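Local coordinates for protein ribokinase (Arabidopsis thaliana, PDB 6ILS) that catalyses the magnesium-dependent transfer of a phosphoryl group from ATP to O-5 of D-ribose, yielding D-ribose 5-phosphate, at residues N150-K155 with E178-I183. Numbering follows the deposited sequence.
Sequences NIQVAK and ELLDSI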
loop_
_atom_site.group_PDB
_atom_site.type_symbol
_atom_site.label_atom_id
_atom_site.label_comp_id
_atom_site.label_asym_id
_atom_site.label_seq_id
_atom_site.Cartn_x
_atom_site.Cartn_y
_atom_site.Cartn_z
ATOM N N ASN B 150 23.219 -3.542 -12.121
ATOM C CA ASN B 150 23.247 -4.807 -12.863
ATOM C C ASN B 150 24.571 -5.012 -13.587
ATOM O O ASN B 150 25.095 -6.120 -13.628
ATOM C CB ASN B 150 22.112 -4.880 -13.879
ATOM C CG ASN B 150 20.804 -5.334 -13.258
ATOM O OD1 ASN B 150 20.796 -6.053 -12.256
ATOM N ND2 ASN B 150 19.703 -4.911 -13.843
ATOM N N ILE B 151 25.095 -3.933 -14.162
ATOM C CA ILE B 151 26.356 -4.020 -14.907
ATOM C C ILE B 151 27.492 -4.416 -13.976
ATOM O O ILE B 151 28.243 -5.337 -14.265
ATOM C CB ILE B 151 26.660 -2.697 -15.639
ATOM C CG1 ILE B 151 25.722 -2.552 -16.836
ATOM C CG2 ILE B 151 28.119 -2.668 -16.099
ATOM C CD1 ILE B 151 25.684 -1.177 -17.438
ATOM N N GLN B 152 27.571 -3.779 -12.812
ATOM C CA GLN B 152 28.624 -4.086 -11.862
ATOM C C GLN B 152 28.558 -5.521 -11.350
ATOM O O GLN B 152 29.589 -6.163 -11.142
ATOM C CB GLN B 152 28.573 -3.102 -10.680
ATOM C CG GLN B 152 28.831 -1.648 -11.079
ATOM C CD GLN B 152 28.702 -0.693 -9.903
ATOM O OE1 GLN B 152 29.371 -0.851 -8.876
ATOM N NE2 GLN B 152 27.816 0.285 -10.038
ATOM N N VAL B 153 27.351 -6.030 -11.120
ATOM C CA VAL B 153 27.212 -7.399 -10.627
ATOM C C VAL B 153 27.644 -8.406 -11.699
ATOM O O VAL B 153 28.412 -9.327 -11.436
ATOM C CB VAL B 153 25.750 -7.682 -10.192
ATOM C CG1 VAL B 153 25.531 -9.178 -9.962
ATOM C CG2 VAL B 153 25.425 -6.887 -8.940
ATOM N N ALA B 154 27.144 -8.212 -12.910
ATOM C CA ALA B 154 27.421 -9.143 -13.997
ATOM C C ALA B 154 28.922 -9.200 -14.279
ATOM O O ALA B 154 29.491 -10.281 -14.416
ATOM C CB ALA B 154 26.664 -8.743 -15.229
ATOM N N LYS B 155 29.558 -8.031 -14.326
ATOM C CA LYS B 155 31.004 -7.963 -14.576
ATOM C C LYS B 155 31.795 -8.639 -13.468
ATOM O O LYS B 155 32.809 -9.288 -13.725
ATOM C CB LYS B 155 31.454 -6.508 -14.742
ATOM C CG LYS B 155 31.062 -5.938 -16.085
ATOM C CD LYS B 155 31.593 -4.536 -16.305
ATOM C CE LYS B 155 31.123 -4.024 -17.657
ATOM N NZ LYS B 155 31.739 -2.716 -18.032
ATOM N N GLU B 178 26.618 -3.000 -22.720
ATOM C CA GLU B 178 27.586 -3.314 -21.703
ATOM C C GLU B 178 27.006 -4.404 -20.800
ATOM O O GLU B 178 27.723 -5.274 -20.312
ATOM C CB GLU B 178 27.926 -2.055 -20.912
ATOM C CG GLU B 178 29.051 -2.224 -19.947
ATOM C CD GLU B 178 29.348 -0.939 -19.226
ATOM O OE1 GLU B 178 28.548 0.016 -19.374
ATOM O OE2 GLU B 178 30.372 -0.881 -18.512
ATOM N N LEU B 179 25.693 -4.366 -20.613
ATOM C CA LEU B 179 25.048 -5.366 -19.764
ATOM C C LEU B 179 24.902 -6.681 -20.529
ATOM O O LEU B 179 25.292 -7.738 -20.030
ATOM C CB LEU B 179 23.693 -4.857 -19.267
ATOM C CG LEU B 179 22.930 -5.818 -18.333
ATOM C CD1 LEU B 179 23.808 -6.290 -17.181
ATOM C CD2 LEU B 179 21.653 -5.163 -17.830
ATOM N N LEU B 180 24.336 -6.612 -21.731
ATOM C CA LEU B 180 24.215 -7.786 -22.604
ATOM C C LEU B 180 25.548 -8.523 -22.787
ATOM O O LEU B 180 25.590 -9.756 -22.796
ATOM C CB LEU B 180 23.643 -7.377 -23.969
ATOM C CG LEU B 180 22.227 -6.806 -23.967
ATOM C CD1 LEU B 180 21.828 -6.280 -25.338
ATOM C CD2 LEU B 180 21.208 -7.846 -23.483
ATOM N N ASP B 181 26.646 -7.778 -22.912
ATOM C CA ASP B 181 27.962 -8.397 -23.083
ATOM C C ASP B 181 28.476 -9.126 -21.852
ATOM O O ASP B 181 29.446 -9.876 -21.941
ATOM C CB ASP B 181 29.014 -7.343 -23.473
ATOM C CG ASP B 181 29.044 -7.059 -24.960
ATOM O OD1 ASP B 181 28.772 -7.983 -25.759
ATOM O OD2 ASP B 181 29.350 -5.903 -25.330
ATOM N N SER B 182 27.849 -8.896 -20.702
ATOM C CA SER B 182 28.388 -9.410 -19.446
ATOM C C SER B 182 27.558 -10.548 -18.842
ATOM O O SER B 182 27.944 -11.128 -17.839
ATOM C CB SER B 182 28.495 -8.284 -18.417
ATOM O OG SER B 182 29.215 -7.179 -18.940
ATOM N N ILE B 183 26.425 -10.853 -19.455
ATOM C CA ILE B 183 25.577 -11.943 -18.970
ATOM C C ILE B 183 25.774 -13.196 -19.820
ATOM O O ILE B 183 26.406 -13.144 -20.883
ATOM C CB ILE B 183 24.103 -11.533 -18.974
ATOM C CG1 ILE B 183 23.641 -11.269 -20.412
ATOM C CG2 ILE B 183 23.891 -10.330 -18.049
ATOM C CD1 ILE B 183 22.186 -10.976 -20.561
#
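One polar bond joins the two segments, the salt bridge from Lys155 NZ to Glu178 OE2. At 2.3 Å it is very short, so its length deserves caution; both residues are exposed, and the lysine reaches the carboxylate with chi2 to chi4 all t. Other hydrogen bonds stay within a segment or run to residues outside the pair. Ser182 OG donates to Glu178 O at 2.8 Å, and Ser182 N to Leu179 O at 2.9 Å, so these bonds close 178-182 on itself. Ala154 N to Asn150 O and Lys155 N to Ile151 O, both 3.0 Å, are regular i to i+4 helix bonds. Asn150 ND2 is hydrogen-bonded to Gln142 O, tying its helix to the end of strand 138-143, and Gln152 OE1 accepts from Met125 N.

Beneath the ion pair the contact is mainly apolar and close: the CA atoms of Ile151 and Leu179 are 5.2 Å apart, those of Ala154 and Ser182 5.5 Å. The latter is consistent with the small side chain of Ala154, its CB lying 3.7 Å from Ser182 CB and 4.2 Å from Leu179 CD1, while Ile151 CG1 meets Leu179 CB at 3.9 Å. Leu179 and Ile183 rest on strand 164-170, and Val153 on strand 138-143. Successive helices thus pack side by side over the adjacent parallel strands 138-143 and 164-170, the layered alpha/beta arrangement of the PfkB (ribokinase-like) fold.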